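Local atomic coordinates of beta-N-acetylhexosaminidase (Streptomyces plicatus, PDB entry 1JAK), a protein that catalyses hydrolysis of terminal N-acetylhexosamine residues as a family 20 beta-N-acetylhexosaminidase, probably by substrate-assisted catalysis. Residues L129-V134 with G142-A147; P209-Y214 with A262-L267. All blocks are in the same frame, centred on the assembly; numbering follows the deposited sequence.

Contact 1. Residues L129-V134 with G142-A147; sequences LLPPAV and GPWLVA
P143 meets P131 through its carbonyl, not its ring: P143 O lies 3.3 Å from CG of P131. A cis peptide bond precedes P143. W144 comes next and carries much of the contact. With CG anti to the carbonyl carbon (chi1 -54°) and the indole turned about chi2 (115°), the six-membered ring, through CE3, CZ3 and CH2, meets the other segment, while CA of G142 covers one indole face, 3.7 Å above the plane over its centre. The P131 pyrrolidine crosses the indole at about a right angle, with CG 3.8 Å from CE3. At the ring edge, close to its plane, V134 N lies 3.5 Å from CZ3, while A133 CB packs against CH2. An alanine at W144 would probably open a gap beside A133 and V134 and leave P131 CG without its aromatic neighbour. The carbonyl of L145 comes near CD2 of L130. Both methyls of V146 are engaged: CG1 lies 3.9 Å from CD1 of L129, and CG2 only 3.6 Å from CD2 of L130. No direct hydrogen bond joins the segments; one water instead donates to L129 O (2.7 Å) and accepts from A147 N (2.8 Å). Within the family 20 domain 2 range, the contact thus packs the end of helix 116-129 and the turn beyond it against L145 and V146 of strand 145-153 in the mixed sheet of that region. Helix 55-72 adds L68 against L130 and V134, and A71 and T72 against W144, while P132 packs on P494 and Y495 of helix 493-499.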
ATOM      1  N   LEU A 129      13.207   4.273 -16.002  1.00 10.35           N
ATOM      2  CA  LEU A 129      13.757   4.733 -17.276  1.00 10.37           C
ATOM      3  C   LEU A 129      15.146   4.120 -17.451  1.00 10.09           C
ATOM      4  O   LEU A 129      15.584   3.848 -18.568  1.00 10.75           O
ATOM      5  CB  LEU A 129      13.832   6.263 -17.309  1.00  9.32           C
ATOM      6  CG  LEU A 129      12.467   6.963 -17.278  1.00 10.21           C
ATOM      7  CD1 LEU A 129      12.652   8.467 -17.192  1.00 11.31           C
ATOM      8  CD2 LEU A 129      11.672   6.587 -18.527  1.00 10.75           C
ATOM      9  N   LEU A 130      15.836   3.902 -16.335  1.00  9.90           N
ATOM     10  CA  LEU A 130      17.154   3.279 -16.369  1.00  9.84           C
ATOM     11  C   LEU A 130      16.940   1.799 -16.694  1.00 10.25           C
ATOM     12  O   LEU A 130      15.831   1.283 -16.534  1.00 10.70           O
ATOM     13  CB  LEU A 130      17.846   3.439 -15.011  1.00  9.85           C
ATOM     14  CG  LEU A 130      18.356   4.853 -14.719  1.00 10.69           C
ATOM     15  CD1 LEU A 130      18.732   4.987 -13.251  1.00 10.85           C
ATOM     16  CD2 LEU A 130      19.559   5.143 -15.611  1.00 10.64           C
ATOM     17  N   PRO A 131      17.988   1.103 -17.169  1.00 10.97           N
ATOM     18  CA  PRO A 131      17.916  -0.321 -17.525  1.00 10.94           C
ATOM     19  C   PRO A 131      17.791  -1.271 -16.335  1.00 10.63           C
ATOM     20  O   PRO A 131      18.129  -0.916 -15.209  1.00 10.49           O
ATOM     21  CB  PRO A 131      19.206  -0.540 -18.308  1.00 11.96           C
ATOM     22  CG  PRO A 131      20.161   0.375 -17.598  1.00 11.47           C
ATOM     23  CD  PRO A 131      19.338   1.638 -17.430  1.00 11.52           C
ATOM     24  N   PRO A 132      17.312  -2.503 -16.581  1.00 11.57           N
ATOM     25  CA  PRO A 132      17.130  -3.530 -15.548  1.00 10.89           C
ATOM     26  C   PRO A 132      18.373  -3.764 -14.692  1.00 10.24           C
ATOM     27  O   PRO A 132      18.270  -4.123 -13.522  1.00 10.14           O
ATOM     28  CB  PRO A 132      16.757  -4.771 -16.356  1.00 11.35           C
ATOM     29  CG  PRO A 132      16.051  -4.202 -17.543  1.00 12.77           C
ATOM     30  CD  PRO A 132      16.920  -3.022 -17.904  1.00 12.75           C
ATOM     31  N   ALA A 133      19.544  -3.565 -15.288  1.00 11.03           N
ATOM     32  CA  ALA A 133      20.805  -3.764 -14.581  1.00 11.07           C
ATOM     33  C   ALA A 133      20.897  -2.903 -13.323  1.00 10.01           C
ATOM     34  O   ALA A 133      21.668  -3.204 -12.413  1.00 12.05           O
ATOM     35  CB  ALA A 133      21.977  -3.453 -15.513  1.00 12.13           C
ATOM     36  N   VAL A 134      20.104  -1.838 -13.273  1.00 10.22           N
ATOM     37  CA  VAL A 134      20.116  -0.935 -12.125  1.00  9.49           C
ATOM     38  C   VAL A 134      19.694  -1.645 -10.833  1.00 10.18           C
ATOM     39  O   VAL A 134      19.979  -1.171  -9.728  1.00 10.21           O
ATOM     40  CB  VAL A 134      19.191   0.289 -12.382  1.00 10.23           C
ATOM     41  CG1 VAL A 134      17.728  -0.120 -12.275  1.00  9.51           C
ATOM     42  CG2 VAL A 134      19.517   1.415 -11.406  1.00 10.61           C
ATOM     43  N   GLY A 142      26.340  -1.152 -17.535  1.00 21.03           N
ATOM     44  CA  GLY A 142      25.337  -0.202 -17.973  1.00 20.87           C
ATOM     45  C   GLY A 142      24.965  -0.598 -19.391  1.00 22.59           C
ATOM     46  O   GLY A 142      24.882  -1.794 -19.672  1.00 23.50           O
ATOM     47  N   PRO A 143      24.761   0.356 -20.315  1.00 21.27           N
ATOM     48  CA  PRO A 143      24.844   1.816 -20.167  1.00 20.16           C
ATOM     49  C   PRO A 143      23.707   2.356 -19.304  1.00 18.78           C
ATOM     50  O   PRO A 143      22.596   1.828 -19.337  1.00 17.70           O
ATOM     51  CB  PRO A 143      24.730   2.323 -21.607  1.00 22.17           C
ATOM     52  CG  PRO A 143      25.102   1.138 -22.448  1.00 23.94           C
ATOM     53  CD  PRO A 143      24.473   0.001 -21.713  1.00 23.68           C
ATOM     54  N   TRP A 144      23.984   3.415 -18.550  1.00 15.74           N
ATOM     55  CA  TRP A 144      22.976   4.021 -17.683  1.00 14.85           C
ATOM     56  C   TRP A 144      22.261   5.136 -18.433  1.00 14.61           C
ATOM     57  O   TRP A 144      22.406   6.317 -18.119  1.00 14.85           O
ATOM     58  CB  TRP A 144      23.647   4.547 -16.412  1.00 13.02           C
ATOM     59  CG  TRP A 144      24.445   3.478 -15.733  1.00 13.04           C
ATOM     60  CD1 TRP A 144      25.801   3.451 -15.550  1.00 13.25           C
ATOM     61  CD2 TRP A 144      23.944   2.244 -15.207  1.00 12.30           C
ATOM     62  NE1 TRP A 144      26.172   2.271 -14.946  1.00 13.35           N
ATOM     63  CE2 TRP A 144      25.052   1.513 -14.724  1.00 12.96           C
ATOM     64  CE3 TRP A 144      22.662   1.683 -15.099  1.00 12.26           C
ATOM     65  CZ2 TRP A 144      24.920   0.249 -14.142  1.00 12.71           C
ATOM     66  CZ3 TRP A 144      22.531   0.425 -14.521  1.00 11.75           C
ATOM     67  CH2 TRP A 144      23.655  -0.278 -14.048  1.00 13.64           C
ATOM     68  N   LEU A 145      21.474   4.734 -19.427  1.00 14.70           N
ATOM     69  CA  LEU A 145      20.740   5.659 -20.276  1.00 15.92           C
ATOM     70  C   LEU A 145      19.346   6.017 -19.775  1.00 15.54           C
ATOM     71  O   LEU A 145      18.638   5.179 -19.214  1.00 16.64           O
ATOM     72  CB  LEU A 145      20.621   5.068 -21.682  1.00 17.40           C
ATOM     73  CG  LEU A 145      21.933   4.806 -22.420  1.00 20.48           C
ATOM     74  CD1 LEU A 145      21.675   3.947 -23.652  1.00 21.99           C
ATOM     75  CD2 LEU A 145      22.566   6.131 -22.801  1.00 21.42           C
ATOM     76  N   VAL A 146      18.967   7.270 -19.993  1.00 14.33           N
ATOM     77  CA  VAL A 146      17.656   7.780 -19.612  1.00 14.47           C
ATOM     78  C   VAL A 146      17.089   8.502 -20.831  1.00 14.71           C
ATOM     79  O   VAL A 146      17.603   9.546 -21.236  1.00 15.87           O
ATOM     80  CB  VAL A 146      17.751   8.782 -18.444  1.00 14.07           C
ATOM     81  CG1 VAL A 146      16.355   9.263 -18.056  1.00 14.26           C
ATOM     82  CG2 VAL A 146      18.442   8.128 -17.255  1.00 12.50           C
ATOM     83  N   ALA A 147      16.038   7.937 -21.416  1.00 14.58           N
ATOM     84  CA  ALA A 147      15.406   8.517 -22.597  1.00 14.57           C
ATOM     85  C   ALA A 147      15.258  10.034 -22.496  1.00 14.67           C
ATOM     86  O   ALA A 147      14.947  10.573 -21.432  1.00 14.03           O
ATOM     87  CB  ALA A 147      14.043   7.873 -22.826  1.00 14.76           C
TER
HETATM   88  O   HOH W   1      14.885   5.503 -20.615  1.00 15.76           O

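Contact 2. Residues P209-Y214 with A262-L267; sequences PRLATY and ASYAEL
Y264 lays its ring beside R210 and L211 of the short helix 210-213, and its phenol oxygen accepts a hydrogen bond from the backbone N of R210 (N to OH 2.9 Å, N-H...O angle 157°). This is the closely packed part of the contact. CB of R210 lies 3.5 Å from CZ of Y264, and on the L211 side CD2 is 4.0 Å from CE1 of the same ring, the two side chains crossing at about a right angle. S263 fits beside them with its CB near R210 O. Its hydroxyl, however, turns back into its own helix to bond A259 O, so it contributes packing here. The outer side is held by polar groups and water. The R210 chain bends at chi3 (61°), which places NE 2.8 Å from S263 O; the bond is nearly straight at 165°, and the acceptor sits close to the guanidinium plane. Beyond it, NH2 of R210 stands above one face of the Y214 ring, offset toward the rim, and gives a bond to a water that in turn donates to A262 O. A second water accepts from Y214 OH and also donates to A262 O (2.9 Å), so two waters converge on this one carbonyl. CE2 of Y214 approaches the same oxygen directly, at 3.2 Å. The outer side thus combines one direct arginine-carbonyl bond with two bridging waters, whereas the inner side adds ring and aliphatic contacts to its single hydrogen bond. In the catalytic domain, the contact joins helix 210-213 to the end of helix 258-263. W208 meets the Y264 ring edge-to-face, and F297 of helix 292-307 touches both L211 and L267.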
ATOM      1  N   PRO A 209      -1.216  -5.717  28.668  1.00 13.06           N
ATOM      2  CA  PRO A 209       0.007  -6.461  28.349  1.00 13.54           C
ATOM      3  C   PRO A 209      -0.142  -7.839  27.710  1.00 13.31           C
ATOM      4  O   PRO A 209       0.696  -8.234  26.898  1.00 12.86           O
ATOM      5  CB  PRO A 209       0.723  -6.543  29.696  1.00 15.58           C
ATOM      6  CG  PRO A 209       0.258  -5.324  30.408  1.00 17.01           C
ATOM      7  CD  PRO A 209      -1.211  -5.311  30.085  1.00 12.24           C
ATOM      8  N   ARG A 210      -1.190  -8.573  28.075  1.00 11.47           N
ATOM      9  CA  ARG A 210      -1.396  -9.916  27.536  1.00 12.69           C
ATOM     10  C   ARG A 210      -1.781  -9.964  26.064  1.00 10.45           C
ATOM     11  O   ARG A 210      -1.633 -11.004  25.418  1.00 10.51           O
ATOM     12  CB  ARG A 210      -2.449 -10.668  28.356  1.00 13.55           C
ATOM     13  CG  ARG A 210      -1.978 -11.098  29.738  1.00 17.55           C
ATOM     14  CD  ARG A 210      -3.117 -11.733  30.528  1.00 19.30           C
ATOM     15  NE  ARG A 210      -3.660 -12.928  29.883  1.00 20.05           N
ATOM     16  CZ  ARG A 210      -3.024 -14.093  29.795  1.00 21.53           C
ATOM     17  NH1 ARG A 210      -1.808 -14.231  30.311  1.00 21.97           N
ATOM     18  NH2 ARG A 210      -3.604 -15.125  29.198  1.00 22.12           N
ATOM     19  N   LEU A 211      -2.281  -8.856  25.526  1.00  9.05           N
ATOM     20  CA  LEU A 211      -2.665  -8.839  24.119  1.00  9.19           C
ATOM     21  C   LEU A 211      -1.471  -9.239  23.265  1.00 10.50           C
ATOM     22  O   LEU A 211      -1.588 -10.081  22.379  1.00 10.03           O
ATOM     23  CB  LEU A 211      -3.163  -7.453  23.704  1.00  9.17           C
ATOM     24  CG  LEU A 211      -4.468  -6.978  24.353  1.00  9.33           C
ATOM     25  CD1 LEU A 211      -4.773  -5.559  23.913  1.00  9.95           C
ATOM     26  CD2 LEU A 211      -5.612  -7.911  23.962  1.00 10.54           C
ATOM     27  N   ALA A 212      -0.312  -8.650  23.550  1.00 10.35           N
ATOM     28  CA  ALA A 212       0.889  -8.969  22.790  1.00 10.41           C
ATOM     29  C   ALA A 212       1.573 -10.256  23.245  1.00 10.86           C
ATOM     30  O   ALA A 212       1.884 -11.119  22.424  1.00 10.59           O
ATOM     31  CB  ALA A 212       1.879  -7.800  22.860  1.00 11.65           C
ATOM     32  N   THR A 213       1.803 -10.390  24.550  1.00 11.34           N
ATOM     33  CA  THR A 213       2.493 -11.563  25.079  1.00 12.02           C
ATOM     34  C   THR A 213       1.752 -12.882  24.902  1.00 11.36           C
ATOM     35  O   THR A 213       2.377 -13.931  24.735  1.00 11.81           O
ATOM     36  CB  THR A 213       2.838 -11.375  26.569  1.00 14.16           C
ATOM     37  OG1 THR A 213       1.633 -11.248  27.330  1.00 15.62           O
ATOM     38  CG2 THR A 213       3.680 -10.127  26.757  1.00 17.12           C
ATOM     39  N   TYR A 214       0.423 -12.836  24.938  1.00 10.62           N
ATOM     40  CA  TYR A 214      -0.370 -14.046  24.755  1.00 10.89           C
ATOM     41  C   TYR A 214      -1.055 -14.018  23.390  1.00  9.79           C
ATOM     42  O   TYR A 214      -0.910 -14.947  22.593  1.00 10.84           O
ATOM     43  CB  TYR A 214      -1.432 -14.171  25.849  1.00 10.72           C
ATOM     44  CG  TYR A 214      -2.144 -15.507  25.831  1.00 11.75           C
ATOM     45  CD1 TYR A 214      -1.507 -16.662  26.280  1.00 12.99           C
ATOM     46  CD2 TYR A 214      -3.448 -15.620  25.339  1.00 11.95           C
ATOM     47  CE1 TYR A 214      -2.150 -17.905  26.241  1.00 13.81           C
ATOM     48  CE2 TYR A 214      -4.097 -16.853  25.296  1.00 12.49           C
ATOM     49  CZ  TYR A 214      -3.445 -17.988  25.748  1.00 14.99           C
ATOM     50  OH  TYR A 214      -4.089 -19.206  25.716  1.00 16.89           O
ATOM     51  N   ALA A 262      -8.984 -14.110  23.449  1.00  9.00           N
ATOM     52  CA  ALA A 262      -8.252 -15.235  24.016  1.00  8.72           C
ATOM     53  C   ALA A 262      -7.297 -14.783  25.116  1.00  9.38           C
ATOM     54  O   ALA A 262      -6.909 -15.574  25.974  1.00 10.19           O
ATOM     55  CB  ALA A 262      -7.471 -15.955  22.918  1.00 10.24           C
ATOM     56  N   SER A 263      -6.933 -13.506  25.084  1.00  9.47           N
ATOM     57  CA  SER A 263      -6.005 -12.944  26.059  1.00  9.95           C
ATOM     58  C   SER A 263      -6.668 -12.478  27.353  1.00 10.39           C
ATOM     59  O   SER A 263      -6.031 -12.470  28.408  1.00 10.73           O
ATOM     60  CB  SER A 263      -5.245 -11.775  25.426  1.00  9.97           C
ATOM     61  OG  SER A 263      -4.521 -12.199  24.284  1.00  8.43           O
ATOM     62  N   TYR A 264      -7.937 -12.090  27.270  1.00 10.92           N
ATOM     63  CA  TYR A 264      -8.667 -11.611  28.439  1.00 10.69           C
ATOM     64  C   TYR A 264     -10.076 -12.182  28.522  1.00 10.82           C
ATOM     65  O   TYR A 264     -10.979 -11.742  27.813  1.00  9.71           O
ATOM     66  CB  TYR A 264      -8.728 -10.078  28.433  1.00 11.44           C
ATOM     67  CG  TYR A 264      -7.387  -9.428  28.697  1.00 10.91           C
ATOM     68  CD1 TYR A 264      -6.500  -9.153  27.657  1.00 11.72           C
ATOM     69  CD2 TYR A 264      -6.984  -9.141  30.000  1.00 11.64           C
ATOM     70  CE1 TYR A 264      -5.237  -8.610  27.912  1.00 11.04           C
ATOM     71  CE2 TYR A 264      -5.731  -8.602  30.265  1.00 13.06           C
ATOM     72  CZ  TYR A 264      -4.861  -8.340  29.221  1.00 12.07           C
ATOM     73  OH  TYR A 264      -3.618  -7.820  29.493  1.00 12.04           O
ATOM     74  N   ALA A 265     -10.255 -13.157  29.406  1.00 12.23           N
ATOM     75  CA  ALA A 265     -11.546 -13.810  29.587  1.00 11.43           C
ATOM     76  C   ALA A 265     -12.702 -12.828  29.779  1.00 11.24           C
ATOM     77  O   ALA A 265     -13.794 -13.038  29.254  1.00 11.11           O
ATOM     78  CB  ALA A 265     -11.472 -14.768  30.777  1.00 12.02           C
ATOM     79  N   GLU A 266     -12.458 -11.753  30.522  1.00 12.16           N
ATOM     80  CA  GLU A 266     -13.495 -10.760  30.805  1.00 13.66           C
ATOM     81  C   GLU A 266     -14.146 -10.099  29.589  1.00 12.97           C
ATOM     82  O   GLU A 266     -15.283  -9.623  29.670  1.00 13.22           O
ATOM     83  CB  GLU A 266     -12.933  -9.680  31.734  1.00 16.30           C
ATOM     84  CG  GLU A 266     -11.777  -8.901  31.144  1.00 20.96           C
ATOM     85  CD  GLU A 266     -11.007  -8.123  32.190  1.00 25.08           C
ATOM     86  OE1 GLU A 266     -11.587  -7.194  32.795  1.00 27.47           O
ATOM     87  OE2 GLU A 266      -9.820  -8.447  32.409  1.00 25.39           O
ATOM     88  N   LEU A 267     -13.440 -10.068  28.462  1.00 11.74           N
ATOM     89  CA  LEU A 267     -13.978  -9.448  27.255  1.00 11.18           C
ATOM     90  C   LEU A 267     -15.022 -10.316  26.564  1.00 10.85           C
ATOM     91  O   LEU A 267     -15.758  -9.845  25.697  1.00 11.53           O
ATOM     92  CB  LEU A 267     -12.848  -9.162  26.262  1.00  9.10           C
ATOM     93  CG  LEU A 267     -11.746  -8.212  26.716  1.00 11.03           C
ATOM     94  CD1 LEU A 267     -10.671  -8.139  25.641  1.00  9.73           C
ATOM     95  CD2 LEU A 267     -12.337  -6.840  26.987  1.00 11.47           C
TER
HETATM   96  O   HOH W   2      -6.249 -15.812  28.607  1.00 16.46           O
HETATM   97  O   HOH W   3      -7.069 -18.410  25.720  1.00 14.54           O

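Contacts 1 and 2 share no helix or strand: their centres are 52 Å apart on opposite sides of the chain's centre, and they follow one another along the sequence. Contact 1 is the buried one, with eight of its nine touching residues enclosed, and joins a helix end to a sheet strand within the family 20 domain 2 range. Contact 2, only partly buried, joins two helical segments outside the barrel strands of the catalytic domain. Their chemistry follows this difference. The 129-134/142-147 pair relies on apolar surfaces and one bridging water, while 209-214/262-267 adds two direct hydrogen bonds and an arginine with hydrated partners.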